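DspB (Aggregatibacter actinomycetemcomitans, PDB 1YHT) hydrolyses terminal beta-linked N-acetylhexosamine residues, probably including the N-acetylglucosamine of biofilm polysaccharide, as a family 20 glycoside hydrolase that releases cells from biofilms. Local coordinates at residues V280-P285 against G331-A336. Residues are numbered along the deposited sequence; the frame is centred on the assembly and turned at random.
Sequences VPKASP and GEDAKA
Val280 and Pro281 meet Glu332, Asp333 and Ala334 where two loops of the TIM barrel run side by side, one after strand 278-279, the other after strand 324-329. No direct hydrogen bond joins them; van der Waals contacts, one CA-H...O contact and three bridging waters do. Branching at CB gives Val280 two methyls, and CG1, anti to the backbone N (chi1 -166°), does the touching, 3.3 Å from Glu332 OE1 and also near Asp333 OD2. The bend of Glu332 at chi2 (87°) sets its CD 3.8 Å from the same methyl. Pro281, with no N-H to satisfy, suits a buried place: its CB lies 4.4 Å from Ala334 CB. Further along, the short side chains of Ala283 and Ala336 let the backbones come close, CB to CB at 3.8 Å. Between these pairs CB and CG of Lys282 pack on Asp333 CB and O, and Lys282 CA lies 3.6 Å from Asp333 O in the CA-H...O contact (149° at the hydrogen). One water donates to both Asp333 OD2 and Val280 O; a second accepts from Asp333 N and donates to Pro281 O; the third donates to Asp333 O at 2.6 Å while accepting from Ala283 N and Ala336 N. Behind them, Pro281 and Ala334 rest on Ile342 of helix 339-358, and Glu332 OE1 bonds a glycerol, probably from the crystallisation liquor. Gly331 to Ala334 form a type I turn, closed by Ala334 N to Gly331 O, and Gly331 N is hydrogen-bonded to Asp24 OD2.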
loop_
_atom_site.group_PDB
_atom_site.type_symbol
_atom_site.label_atom_id
_atom_site.label_comp_id
_atom_site.label_asym_id
_atom_site.label_seq_id
_atom_site.Cartn_x
_atom_site.Cartn_y
_atom_site.Cartn_z
ATOM N N VAL A 280 8.739 -7.443 -7.972
ATOM C CA VAL A 280 8.713 -8.447 -6.928
ATOM C C VAL A 280 10.112 -9.088 -6.828
ATOM O O VAL A 280 10.409 -10.139 -7.431
ATOM C CB VAL A 280 7.573 -9.508 -7.173
ATOM C CG1 VAL A 280 7.318 -10.337 -5.934
ATOM C CG2 VAL A 280 6.236 -8.789 -7.621
ATOM N N PRO A 281 10.996 -8.442 -6.079
ATOM C CA PRO A 281 12.348 -8.972 -6.055
ATOM C C PRO A 281 12.452 -10.407 -5.554
ATOM O O PRO A 281 11.799 -10.828 -4.582
ATOM C CB PRO A 281 13.096 -7.995 -5.140
ATOM C CG PRO A 281 12.294 -6.732 -5.260
ATOM C CD PRO A 281 10.888 -7.213 -5.285
ATOM N N LYS A 282 13.290 -11.142 -6.276
ATOM C CA LYS A 282 13.572 -12.528 -5.974
ATOM C C LYS A 282 15.033 -12.791 -6.309
ATOM O O LYS A 282 15.491 -12.483 -7.404
ATOM C CB LYS A 282 12.631 -13.419 -6.782
ATOM C CG LYS A 282 12.781 -14.901 -6.517
ATOM C CD LYS A 282 11.645 -15.675 -7.193
ATOM C CE LYS A 282 12.023 -17.107 -7.429
ATOM N NZ LYS A 282 12.133 -17.854 -6.181
ATOM N N ALA A 283 15.767 -13.346 -5.344
ATOM C CA ALA A 283 17.155 -13.711 -5.564
ATOM C C ALA A 283 17.226 -14.774 -6.674
ATOM O O ALA A 283 16.439 -15.701 -6.703
ATOM C CB ALA A 283 17.767 -14.241 -4.295
ATOM N N SER A 284 18.193 -14.614 -7.573
ATOM C CA SER A 284 18.382 -15.489 -8.716
ATOM C C SER A 284 19.645 -15.029 -9.390
ATOM O O SER A 284 20.107 -13.906 -9.138
ATOM C CB SER A 284 17.257 -15.377 -9.739
ATOM O OG SER A 284 17.453 -14.276 -10.619
ATOM N N PRO A 285 20.208 -15.889 -10.272
ATOM C CA PRO A 285 21.361 -15.479 -11.087
ATOM C C PRO A 285 21.137 -14.202 -11.918
ATOM O O PRO A 285 22.114 -13.539 -12.252
ATOM C CB PRO A 285 21.578 -16.673 -12.036
ATOM C CG PRO A 285 20.958 -17.849 -11.328
ATOM C CD PRO A 285 19.790 -17.285 -10.535
ATOM N N GLY A 331 7.241 -7.648 -1.522
ATOM C CA GLY A 331 8.194 -8.422 -0.714
ATOM C C GLY A 331 8.089 -9.928 -0.692
ATOM O O GLY A 331 8.963 -10.570 -0.108
ATOM N N GLU A 332 7.040 -10.482 -1.292
ATOM C CA GLU A 332 6.684 -11.934 -1.180
ATOM C C GLU A 332 7.820 -12.890 -1.438
ATOM O O GLU A 332 7.887 -13.972 -0.844
ATOM C CB GLU A 332 5.732 -12.435 -2.292
ATOM C CG GLU A 332 4.484 -11.854 -2.507
ATOM C CD GLU A 332 4.545 -10.702 -3.417
ATOM O OE1 GLU A 332 4.263 -10.830 -4.654
ATOM O OE2 GLU A 332 4.810 -9.666 -2.824
ATOM N N ASP A 333 8.633 -12.558 -2.432
ATOM C CA ASP A 333 9.576 -13.509 -3.016
ATOM C C ASP A 333 11.023 -13.208 -2.599
ATOM O O ASP A 333 11.957 -13.863 -3.072
ATOM C CB ASP A 333 9.485 -13.451 -4.566
ATOM C CG ASP A 333 8.253 -14.171 -5.135
ATOM O OD1 ASP A 333 7.502 -14.820 -4.384
ATOM O OD2 ASP A 333 8.018 -14.050 -6.353
ATOM N N ALA A 334 11.197 -12.180 -1.751
ATOM C CA ALA A 334 12.507 -11.587 -1.509
ATOM C C ALA A 334 13.281 -12.212 -0.318
ATOM O O ALA A 334 14.259 -11.635 0.157
ATOM C CB ALA A 334 12.346 -10.113 -1.306
ATOM N N LYS A 335 12.866 -13.392 0.158
ATOM C CA LYS A 335 13.449 -13.936 1.372
ATOM C C LYS A 335 14.984 -14.080 1.345
ATOM O O LYS A 335 15.626 -13.918 2.366
ATOM C CB LYS A 335 12.837 -15.294 1.722
ATOM C CG LYS A 335 13.124 -16.407 0.762
ATOM C CD LYS A 335 12.288 -17.686 1.083
ATOM C CE LYS A 335 10.931 -17.764 0.307
ATOM N NZ LYS A 335 10.166 -19.082 0.426
ATOM N N ALA A 336 15.565 -14.422 0.203
ATOM C CA ALA A 336 17.005 -14.610 0.149
ATOM C C ALA A 336 17.751 -13.344 -0.235
ATOM O O ALA A 336 18.955 -13.376 -0.443
ATOM C CB ALA A 336 17.336 -15.744 -0.828
HETATM O O HOH W 1 9.076 -12.501 -8.168
HETATM O O HOH W 2 9.529 -9.961 -3.487
HETATM O O HOH W 3 14.530 -14.357 -2.729
#